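Local structure of SusD homolog (Bacteroides thetaiotaomicron, 3EHM) at residues Glu266-Arg271 with Lys318-Tyr323; Ala262-Tyr267 with Ala328-Val333; Ala27-Met32 with Leu122-Ile127; Ser97-Pro102 with Asn130-Arg135. The protein probably binds mucin O-glycans at the outer membrane of a human gut symbiont, as a SusD-like lipoprotein that helps the bacterium use them. All coordinates share one frame; numbering follows the deposited sequence.

Contact 1 of 4, residues Glu266-Arg271 with Lys318-Tyr323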
# COMPACT_ATOMS: atom_id res chain seq x y z
N GLU A 266 -0.30 17.31 14.06
CA GLU A 266 -0.55 18.71 13.73
C GLU A 266 -2.01 19.00 13.43
O GLU A 266 -2.61 19.89 14.03
CB GLU A 266 0.31 19.13 12.54
CG GLU A 266 1.82 19.11 12.80
CD GLU A 266 2.22 19.95 14.00
OE1 GLU A 266 1.68 21.07 14.16
OE2 GLU A 266 3.10 19.50 14.77
N TYR A 267 -2.58 18.25 12.49
CA TYR A 267 -3.97 18.46 12.10
C TYR A 267 -4.97 17.67 12.95
O TYR A 267 -6.16 17.98 12.96
CB TYR A 267 -4.17 18.08 10.63
CG TYR A 267 -3.20 18.74 9.66
CD1 TYR A 267 -2.81 20.07 9.82
CD2 TYR A 267 -2.71 18.05 8.56
CE1 TYR A 267 -1.96 20.69 8.90
CE2 TYR A 267 -1.86 18.66 7.63
CZ TYR A 267 -1.49 19.98 7.81
OH TYR A 267 -0.67 20.59 6.88
N ASN A 268 -4.47 16.66 13.66
CA ASN A 268 -5.32 15.82 14.50
C ASN A 268 -6.42 15.17 13.67
O ASN A 268 -7.57 15.10 14.09
CB ASN A 268 -5.94 16.66 15.62
CG ASN A 268 -4.93 17.09 16.65
OD1 ASN A 268 -4.76 18.28 16.92
ND2 ASN A 268 -4.24 16.12 17.23
N GLU A 269 -6.04 14.70 12.49
CA GLU A 269 -6.99 14.09 11.58
C GLU A 269 -6.83 12.58 11.37
O GLU A 269 -7.79 11.89 11.07
CB GLU A 269 -6.95 14.81 10.22
CG GLU A 269 -7.27 16.31 10.34
CD GLU A 269 -7.15 17.08 9.03
OE1 GLU A 269 -6.20 16.82 8.26
OE2 GLU A 269 -8.01 17.95 8.78
N THR A 270 -5.61 12.06 11.54
CA THR A 270 -5.41 10.63 11.35
C THR A 270 -5.37 9.85 12.66
O THR A 270 -4.55 10.13 13.54
CB THR A 270 -4.12 10.36 10.55
OG1 THR A 270 -4.28 10.88 9.22
CG2 THR A 270 -3.85 8.86 10.47
N ARG A 271 -6.26 8.87 12.77
CA ARG A 271 -6.37 8.04 13.96
C ARG A 271 -6.47 6.56 13.58
O ARG A 271 -6.49 6.23 12.40
CB ARG A 271 -7.62 8.47 14.75
CG ARG A 271 -7.58 9.93 15.23
CD ARG A 271 -6.57 10.08 16.37
NE ARG A 271 -6.49 11.43 16.93
CZ ARG A 271 -5.59 12.34 16.59
NH1 ARG A 271 -4.67 12.07 15.67
NH2 ARG A 271 -5.57 13.53 17.19
N LYS A 318 -14.82 17.39 12.00
CA LYS A 318 -13.68 17.30 12.90
C LYS A 318 -14.10 17.83 14.28
O LYS A 318 -14.88 18.77 14.37
CB LYS A 318 -12.52 18.15 12.38
CG LYS A 318 -11.32 18.18 13.31
CD LYS A 318 -10.23 19.10 12.78
CE LYS A 318 -9.04 19.12 13.72
NZ LYS A 318 -8.01 20.11 13.29
N SER A 319 -13.58 17.22 15.34
CA SER A 319 -13.90 17.67 16.69
C SER A 319 -12.64 17.60 17.56
O SER A 319 -11.73 16.81 17.28
CB SER A 319 -15.00 16.80 17.30
OG SER A 319 -15.28 17.21 18.63
N GLU A 320 -12.59 18.43 18.59
CA GLU A 320 -11.42 18.46 19.46
C GLU A 320 -11.72 18.40 20.96
O GLU A 320 -10.86 18.72 21.77
CB GLU A 320 -10.58 19.70 19.16
CG GLU A 320 -10.17 19.82 17.70
CD GLU A 320 -9.17 20.93 17.46
OE1 GLU A 320 -8.05 20.86 18.01
OE2 GLU A 320 -9.50 21.88 16.71
N THR A 321 -12.93 17.99 21.33
CA THR A 321 -13.28 17.90 22.74
C THR A 321 -12.70 16.63 23.34
O THR A 321 -12.21 15.77 22.61
CB THR A 321 -14.79 17.87 22.96
OG1 THR A 321 -15.29 16.57 22.62
CG2 THR A 321 -15.47 18.91 22.08
N SER A 322 -12.75 16.50 24.66
CA SER A 322 -12.22 15.32 25.33
C SER A 322 -13.00 14.06 24.96
O SER A 322 -12.55 12.95 25.22
CB SER A 322 -12.26 15.52 26.85
OG SER A 322 -13.60 15.53 27.31
N TYR A 323 -14.18 14.24 24.36
CA TYR A 323 -15.01 13.11 23.96
C TYR A 323 -14.92 12.89 22.44
O TYR A 323 -15.65 12.07 21.89
CB TYR A 323 -16.48 13.37 24.31
CG TYR A 323 -16.81 13.33 25.79
CD1 TYR A 323 -16.81 12.13 26.49
CD2 TYR A 323 -17.15 14.50 26.47
CE1 TYR A 323 -17.14 12.09 27.85
CE2 TYR A 323 -17.48 14.47 27.83
CZ TYR A 323 -17.47 13.26 28.51
OH TYR A 323 -17.80 13.23 29.84
O HOH W 1 -7.76 20.44 10.11
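Lys318 reaches the carbonyl of Tyr267 in a surface contact held by one direct hydrogen bond, which ties the turn after helix 261-266 to the long loop between strands 304-306 and 339-342. Lys318 NZ donates to Tyr267 O at 2.8 Å, approaching at a C=O...N angle of 145° and tilted 26° from the carbonyl plane. Lysine suits the place because of its length. With CG anti to the backbone N (chi1 177°) and the rest fully extended, the chain carries NZ past Asn268, Lys318 CE lying 4.4 Å from Asn268 CB. Asn268 has positive phi, a conformation asparagine tolerates well, and here the chain leaves the helix. The Tyr267 ring leads away from the loop, and its hydroxyl bonds to Asn50. A water bridges Lys318 NZ and the Glu269 carboxylate, which are too far apart for a direct salt bridge (Lys318 NZ to Glu269 OE2 5.0 Å). Asn70 adds a second link, since its ND2 serves both Asn268 O and Ser319 O. The carbonyl groups of the turn after the helix and the nearby Glu269 carboxylate probably both favour the positive charge of Lys318.

Contact 2 of 4, residues Ala262-Tyr267 with Ala328-Val333; sequences ASVNEY and ASRPKV
Val264 packs against Arg330 and Pro331, and this apolar patch is the close-fitting half of the contact. It is loop-on-helix packing within the SusD-like fold: the loop between strands 304-306 and 339-342 lies on the C-terminal part of helix 261-266. The valine's two methyls divide the work. CG2, beside the backbone N, slides along the proline ring, with Val264 CG2 3.9 Å from Pro331 CD. CG1, anti to the backbone N (chi1 170°), lies 4.2 Å from Arg330 CB. A beta-branched residue suits this place because it offers two methyls close to the helix backbone, while proline presents a compact, rigid hydrocarbon ring and is at ease in an extended loop.

The other half is wetter and looser. Arg330 runs extended from CG to NE past Val264 and reaches Asn265, whose OD1 lies at the guanidinium edge, near its plane. This bond is weak: Arg330 NH1 is 3.4 Å from Asn265 OD1, and the N-H...O angle is 136°. Water does more of the joining. One molecule accepts from Arg330 NH1 at 2.8 Å and donates to Asn265 O, and another links Asn265 ND2 with Val333 O. Asparagine and arginine can both hold several such partners at once.

Helix 261-266 includes a wider pi-type turn here, marked by the 2.7 Å bond from Tyr267 N to Ala262 O. Val264 also touches Thr270 of strand 270-272, and Ser263 leans on Leu57 of helix 47-57. On the loop side, Ser329 pairs through its backbone with Met272, and Pro331 rests on Tyr446.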
# COMPACT_ATOMS: atom_id res chain seq x y z
N ALA A 262 2.30 15.21 10.49
CA ALA A 262 1.41 16.34 10.21
C ALA A 262 -0.06 15.98 10.43
O ALA A 262 -0.77 16.66 11.17
CB ALA A 262 1.62 16.83 8.78
N SER A 263 -0.52 14.90 9.81
CA SER A 263 -1.92 14.51 9.95
C SER A 263 -2.26 13.91 11.32
O SER A 263 -3.37 14.11 11.82
CB SER A 263 -2.31 13.53 8.85
OG SER A 263 -3.71 13.28 8.89
N VAL A 264 -1.33 13.19 11.92
CA VAL A 264 -1.58 12.59 13.23
C VAL A 264 -1.54 13.59 14.38
O VAL A 264 -2.46 13.64 15.20
CB VAL A 264 -0.57 11.45 13.54
CG1 VAL A 264 -0.69 11.01 15.00
CG2 VAL A 264 -0.82 10.25 12.63
N ASN A 265 -0.49 14.41 14.44
CA ASN A 265 -0.34 15.37 15.53
C ASN A 265 -0.65 16.83 15.25
O ASN A 265 -1.20 17.51 16.11
CB ASN A 265 1.08 15.28 16.10
CG ASN A 265 1.42 13.90 16.62
OD1 ASN A 265 0.60 13.26 17.29
ND2 ASN A 265 2.63 13.44 16.33
N GLU A 266 -0.30 17.31 14.06
CA GLU A 266 -0.55 18.71 13.73
C GLU A 266 -2.01 19.00 13.43
O GLU A 266 -2.61 19.89 14.03
CB GLU A 266 0.31 19.13 12.54
CG GLU A 266 1.82 19.11 12.80
CD GLU A 266 2.22 19.95 14.00
OE1 GLU A 266 1.68 21.07 14.16
OE2 GLU A 266 3.10 19.50 14.77
N TYR A 267 -2.58 18.25 12.49
CA TYR A 267 -3.97 18.46 12.10
C TYR A 267 -4.97 17.67 12.95
O TYR A 267 -6.16 17.98 12.96
CB TYR A 267 -4.17 18.08 10.63
CG TYR A 267 -3.20 18.74 9.66
CD1 TYR A 267 -2.81 20.07 9.82
CD2 TYR A 267 -2.71 18.05 8.56
CE1 TYR A 267 -1.96 20.69 8.90
CE2 TYR A 267 -1.86 18.66 7.63
CZ TYR A 267 -1.49 19.98 7.81
OH TYR A 267 -0.67 20.59 6.88
N ALA A 328 -8.89 9.75 20.09
CA ALA A 328 -9.07 8.33 19.80
C ALA A 328 -7.65 7.79 19.69
O ALA A 328 -6.69 8.56 19.70
CB ALA A 328 -9.80 8.16 18.48
N SER A 329 -7.51 6.47 19.60
CA SER A 329 -6.18 5.88 19.48
C SER A 329 -5.47 6.49 18.26
O SER A 329 -6.10 6.75 17.24
CB SER A 329 -6.28 4.36 19.32
OG SER A 329 -6.75 3.77 20.52
N ARG A 330 -4.17 6.71 18.39
CA ARG A 330 -3.39 7.30 17.30
C ARG A 330 -2.27 6.37 16.87
O ARG A 330 -1.79 5.56 17.65
CB ARG A 330 -2.71 8.60 17.76
CG ARG A 330 -3.61 9.59 18.44
CD ARG A 330 -2.83 10.84 18.79
NE ARG A 330 -3.64 11.79 19.54
CZ ARG A 330 -3.30 13.05 19.77
NH1 ARG A 330 -2.15 13.52 19.30
NH2 ARG A 330 -4.11 13.84 20.47
N PRO A 331 -1.85 6.47 15.60
CA PRO A 331 -0.76 5.61 15.14
C PRO A 331 0.48 6.03 15.92
O PRO A 331 0.70 7.22 16.13
CB PRO A 331 -0.64 5.96 13.66
CG PRO A 331 -2.03 6.38 13.29
CD PRO A 331 -2.44 7.21 14.48
N LYS A 332 1.28 5.06 16.37
CA LYS A 332 2.51 5.40 17.07
C LYS A 332 3.54 5.74 16.02
O LYS A 332 3.76 4.98 15.07
CB LYS A 332 3.01 4.21 17.90
CG LYS A 332 2.29 4.04 19.22
CD LYS A 332 2.98 2.99 20.09
CE LYS A 332 2.33 2.92 21.47
NZ LYS A 332 2.92 1.84 22.30
N VAL A 333 4.17 6.90 16.16
CA VAL A 333 5.17 7.34 15.20
C VAL A 333 5.90 8.57 15.72
O VAL A 333 5.35 9.36 16.49
CB VAL A 333 4.51 7.67 13.83
CG1 VAL A 333 3.48 8.80 13.99
CG2 VAL A 333 5.57 8.09 12.82
O HOH W 2 -1.86 16.27 18.73
O HOH W 3 3.40 10.83 17.34
O HOH W 4 0.56 11.50 19.02

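Contact 3 of 4, residues Ala27-Met32 with Leu122-Ile127; sequences ARFMNM and LEIANI
The Phe29 ring meets helix 116-140 with its outer corner, and its neighbours there come in obliquely, neither squarely over a face nor at the edge. Phe29 CZ lies 3.6 Å from Ile124 CG2, and CE1 of the same ring is 3.9 Å from that methyl; the two side chains cross at about a right angle. This is helix-to-helix packing within the SusD-like fold, whose helical part is related to tetratricopeptide repeats. Segments 27-32 and 122-127, of helices 23-36 and 116-140, run nearly parallel, at 19°, with their axes 10.8 Å apart. At this spacing long side chains can reach across, and phenylalanine and methionine from one helix meet isoleucine and the small alanine of the other.

Phe29 carries its CG anti to the backbone N (chi1 -177°), which throws the ring out across the gap. On Ile124, CG2, likewise anti to the backbone N, is the methyl that meets the ring. Trp200 of helix 197-215 touches both Phe29 and Ile124, so a third helix closes over this part of the core. One turn further along, Pro102 and Ile106 of helix 85-110 pack against Met32.

Met32 is modelled as selenomethionine; a methionine's unbranched, flexible chain can lie along the small Ala125. The chain is stretched as far as the selenium and bends at the last torsion (chi3 70°). Met32 SE sits 4.1 Å from Ala125 CB, and the bend lays the terminal methyl against the backbone, with Met32 CE 3.3 Å from Ala125 O.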
# COMPACT_ATOMS: atom_id res chain seq x y z
N ALA A 27 21.39 14.33 -6.26
CA ALA A 27 20.21 15.08 -5.85
C ALA A 27 18.93 14.52 -6.48
O ALA A 27 17.91 14.38 -5.82
CB ALA A 27 20.37 16.55 -6.22
N ARG A 28 19.01 14.20 -7.76
CA ARG A 28 17.87 13.65 -8.49
C ARG A 28 17.43 12.32 -7.91
O ARG A 28 16.24 12.07 -7.74
CB ARG A 28 18.24 13.49 -9.96
CG ARG A 28 18.33 14.81 -10.71
CD ARG A 28 19.17 14.67 -11.96
NE ARG A 28 19.07 15.85 -12.80
CZ ARG A 28 20.12 16.51 -13.28
NH1 ARG A 28 21.35 16.11 -13.00
NH2 ARG A 28 19.93 17.57 -14.06
N PHE A 29 18.40 11.45 -7.61
CA PHE A 29 18.09 10.14 -7.06
C PHE A 29 17.48 10.23 -5.66
O PHE A 29 16.56 9.47 -5.33
CB PHE A 29 19.35 9.27 -7.03
CG PHE A 29 19.12 7.87 -6.55
CD1 PHE A 29 18.08 7.11 -7.07
CD2 PHE A 29 19.94 7.31 -5.58
CE1 PHE A 29 17.86 5.80 -6.64
CE2 PHE A 29 19.73 6.00 -5.13
CZ PHE A 29 18.69 5.25 -5.66
N MSE A 30 17.96 11.16 -4.84
CA MSE A 30 17.41 11.29 -3.50
C MSE A 30 15.99 11.86 -3.56
O MSE A 30 15.14 11.52 -2.74
CB MSE A 30 18.31 12.17 -2.63
CG MSE A 30 19.63 11.49 -2.28
SE MSE A 30 20.51 12.25 -0.74
CE MSE A 30 21.00 13.95 -1.52
N ASN A 31 15.73 12.72 -4.55
CA ASN A 31 14.41 13.29 -4.72
C ASN A 31 13.47 12.14 -5.06
O ASN A 31 12.37 12.04 -4.51
CB ASN A 31 14.41 14.32 -5.86
CG ASN A 31 13.04 14.96 -6.09
OD1 ASN A 31 12.86 15.74 -7.03
ND2 ASN A 31 12.08 14.64 -5.24
N MSE A 32 13.91 11.27 -5.97
CA MSE A 32 13.11 10.12 -6.37
C MSE A 32 12.71 9.25 -5.18
O MSE A 32 11.55 8.88 -5.03
CB MSE A 32 13.88 9.24 -7.37
CG MSE A 32 13.95 9.78 -8.79
SE MSE A 32 14.69 8.44 -9.99
CE MSE A 32 13.19 7.20 -9.99
N LEU A 122 21.24 3.92 -13.63
CA LEU A 122 19.97 4.02 -14.34
C LEU A 122 19.03 2.88 -13.96
O LEU A 122 17.84 3.10 -13.73
CB LEU A 122 20.19 4.03 -15.86
CG LEU A 122 18.92 3.98 -16.73
CD1 LEU A 122 18.02 5.15 -16.39
CD2 LEU A 122 19.31 4.03 -18.20
N GLU A 123 19.55 1.65 -13.88
CA GLU A 123 18.71 0.52 -13.52
C GLU A 123 18.20 0.62 -12.09
O GLU A 123 17.08 0.20 -11.79
CB GLU A 123 19.45 -0.81 -13.74
CG GLU A 123 19.72 -1.14 -15.21
CD GLU A 123 18.51 -0.92 -16.11
OE1 GLU A 123 17.37 -1.25 -15.72
OE2 GLU A 123 18.71 -0.41 -17.24
N ILE A 124 19.01 1.17 -11.19
CA ILE A 124 18.58 1.33 -9.81
C ILE A 124 17.47 2.39 -9.81
O ILE A 124 16.46 2.25 -9.13
CB ILE A 124 19.75 1.78 -8.90
CG1 ILE A 124 20.73 0.61 -8.72
CG2 ILE A 124 19.23 2.27 -7.54
CD1 ILE A 124 22.00 0.97 -7.99
N ALA A 125 17.67 3.43 -10.61
CA ALA A 125 16.67 4.49 -10.73
C ALA A 125 15.39 3.90 -11.32
O ALA A 125 14.28 4.29 -10.95
CB ALA A 125 17.20 5.60 -11.62
N ASN A 126 15.54 2.95 -12.24
CA ASN A 126 14.38 2.31 -12.86
C ASN A 126 13.58 1.50 -11.83
O ASN A 126 12.35 1.46 -11.88
CB ASN A 126 14.82 1.39 -14.02
CG ASN A 126 15.20 2.18 -15.28
OD1 ASN A 126 14.80 3.32 -15.45
ND2 ASN A 126 15.96 1.54 -16.17
N ILE A 127 14.27 0.85 -10.90
CA ILE A 127 13.58 0.07 -9.88
C ILE A 127 12.77 1.01 -8.99
O ILE A 127 11.60 0.76 -8.71
CB ILE A 127 14.58 -0.72 -9.00
CG1 ILE A 127 15.30 -1.77 -9.85
CG2 ILE A 127 13.85 -1.37 -7.82
CD1 ILE A 127 16.43 -2.49 -9.12

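Contact 4 of 4, residues Ser97-Pro102 with Asn130-Arg135; sequences SQIFLP and NIAWLR
Segments 97-102 and 130-135, of helices 85-110 and 116-140, run roughly antiparallel, at 155°, with their axes 10.3 Å apart, and Ile99 faces Ala132 at the closest pair of CA atoms. Consecutive helices packed this way are in keeping with the helical, TPR-like part of the SusD fold. Ile99 reaches across with both branches. Its CD1 lies 3.6 Å from Ala132 CB, a small side chain that lets the isoleucine approach the helix backbone. Ile99 CG2, placed between the backbone N and the carbonyl carbon by a chi1 of -164°, sits 3.3 Å from Trp133 NE1. Phe100 and Trp133 meet edge to edge rather than stacked, with Phe100 CD1 3.6 Å from Trp133 CZ2. Tryptophan suits this position because its broad indole reaches two successive residues of the other helix. Tyr96 holds it in place by stacking on its ring and accepting the indole N-H through its backbone O. Helix 85-110 is kinked here: the N of Ile99 and of Pro102 has no bond to the turn before, and proline has no hydrogen there. Buried Trp133 NE1 is satisfied by Tyr96, and the indole thus holds helix 85-110 twice, by hydrocarbon and ring packing and by its N-H.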
# COMPACT_ATOMS: atom_id res chain seq x y z
N SER A 97 3.57 11.92 -11.60
CA SER A 97 4.37 13.02 -12.13
C SER A 97 5.51 13.60 -11.30
O SER A 97 6.52 14.01 -11.87
CB SER A 97 3.45 14.16 -12.61
OG SER A 97 2.78 14.78 -11.53
N GLN A 98 5.38 13.65 -9.98
CA GLN A 98 6.47 14.21 -9.17
C GLN A 98 7.76 13.41 -9.35
O GLN A 98 8.83 13.99 -9.53
CB GLN A 98 6.10 14.27 -7.68
CG GLN A 98 5.08 15.36 -7.32
CD GLN A 98 5.61 16.79 -7.49
OE1 GLN A 98 4.85 17.76 -7.34
NE2 GLN A 98 6.89 16.93 -7.78
N ILE A 99 7.66 12.09 -9.31
CA ILE A 99 8.85 11.26 -9.47
C ILE A 99 9.30 11.18 -10.95
O ILE A 99 10.46 10.91 -11.23
CB ILE A 99 8.61 9.84 -8.90
CG1 ILE A 99 9.95 9.13 -8.70
CG2 ILE A 99 7.70 9.03 -9.82
CD1 ILE A 99 9.84 7.82 -7.95
N PHE A 100 8.38 11.45 -11.87
CA PHE A 100 8.71 11.42 -13.30
C PHE A 100 9.80 12.44 -13.62
O PHE A 100 10.72 12.15 -14.38
CB PHE A 100 7.49 11.77 -14.16
CG PHE A 100 7.79 11.85 -15.63
CD1 PHE A 100 7.82 10.70 -16.41
CD2 PHE A 100 8.07 13.08 -16.24
CE1 PHE A 100 8.13 10.76 -17.78
CE2 PHE A 100 8.38 13.15 -17.60
CZ PHE A 100 8.41 11.99 -18.37
N LEU A 101 9.68 13.63 -13.03
CA LEU A 101 10.64 14.71 -13.25
C LEU A 101 12.10 14.31 -13.07
O LEU A 101 12.86 14.30 -14.03
CB LEU A 101 10.31 15.90 -12.34
CG LEU A 101 9.29 16.93 -12.83
CD1 LEU A 101 9.83 17.62 -14.08
CD2 LEU A 101 7.96 16.26 -13.13
N PRO A 102 12.50 13.98 -11.83
CA PRO A 102 13.90 13.59 -11.63
C PRO A 102 14.30 12.32 -12.38
O PRO A 102 15.45 12.18 -12.83
CB PRO A 102 14.01 13.45 -10.12
CG PRO A 102 12.64 13.01 -9.72
CD PRO A 102 11.75 13.90 -10.57
N ASN A 130 9.78 2.22 -10.85
CA ASN A 130 8.76 1.18 -10.97
C ASN A 130 8.02 0.88 -9.67
O ASN A 130 6.85 0.52 -9.71
CB ASN A 130 9.38 -0.09 -11.56
CG ASN A 130 9.87 0.12 -12.99
OD1 ASN A 130 9.32 0.93 -13.73
ND2 ASN A 130 10.91 -0.61 -13.38
N ILE A 131 8.68 1.01 -8.53
CA ILE A 131 7.98 0.77 -7.27
C ILE A 131 6.93 1.86 -7.12
O ILE A 131 5.81 1.61 -6.67
CB ILE A 131 8.93 0.85 -6.06
CG1 ILE A 131 9.96 -0.28 -6.12
CG2 ILE A 131 8.12 0.74 -4.76
CD1 ILE A 131 11.02 -0.17 -5.04
N ALA A 132 7.29 3.07 -7.51
CA ALA A 132 6.37 4.20 -7.42
C ALA A 132 5.24 4.08 -8.43
O ALA A 132 4.07 4.29 -8.09
CB ALA A 132 7.13 5.51 -7.63
N TRP A 133 5.56 3.74 -9.67
CA TRP A 133 4.53 3.63 -10.69
C TRP A 133 3.67 2.39 -10.57
O TRP A 133 2.62 2.31 -11.21
CB TRP A 133 5.15 3.75 -12.08
CG TRP A 133 5.63 5.15 -12.37
CD1 TRP A 133 5.55 6.23 -11.53
CD2 TRP A 133 6.25 5.62 -13.57
NE1 TRP A 133 6.08 7.34 -12.14
CE2 TRP A 133 6.52 7.00 -13.39
CE3 TRP A 133 6.61 5.01 -14.78
CZ2 TRP A 133 7.13 7.78 -14.38
CZ3 TRP A 133 7.22 5.78 -15.76
CH2 TRP A 133 7.47 7.15 -15.55
N LEU A 134 4.10 1.43 -9.76
CA LEU A 134 3.29 0.24 -9.52
C LEU A 134 2.09 0.77 -8.72
O LEU A 134 0.96 0.33 -8.91
CB LEU A 134 4.05 -0.80 -8.71
CG LEU A 134 3.22 -2.00 -8.23
CD1 LEU A 134 2.54 -2.67 -9.42
CD2 LEU A 134 4.13 -3.00 -7.51
N ARG A 135 2.36 1.71 -7.83
CA ARG A 135 1.30 2.33 -7.02
C ARG A 135 0.40 3.13 -7.95
O ARG A 135 -0.83 3.09 -7.84
CB ARG A 135 1.90 3.27 -5.98
CG ARG A 135 2.58 2.57 -4.80
CD ARG A 135 3.63 3.48 -4.16
NE ARG A 135 3.09 4.70 -3.58
CZ ARG A 135 2.49 4.77 -2.40
NH1 ARG A 135 2.34 3.68 -1.66
NH2 ARG A 135 2.06 5.94 -1.94

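In the fold
The four contacts form two pairs. Contacts 3 and 4 come first along the chain, their segments alternating, and lie 10 Å apart between centres. They share helix 116-140 and touch where the Ile99 CD1 methyl meets Met32 O, so helices 23-36, 85-110 and 116-140 pack together in one part of the fold. Contacts 1 and 2 follow later, 9 Å apart between centres, sharing Glu266 and Tyr267. Thr270 and Arg271 reach back to Ser263 and Val264, fastening strand 270-272 to helix 261-266. The pairs stand apart: centres of contacts 2 and 4 are about 27 Å from each other. Contacts 3 and 4 are buried helix packing; contacts 1 and 2 are less buried and largely polar, with an apolar patch at Val264.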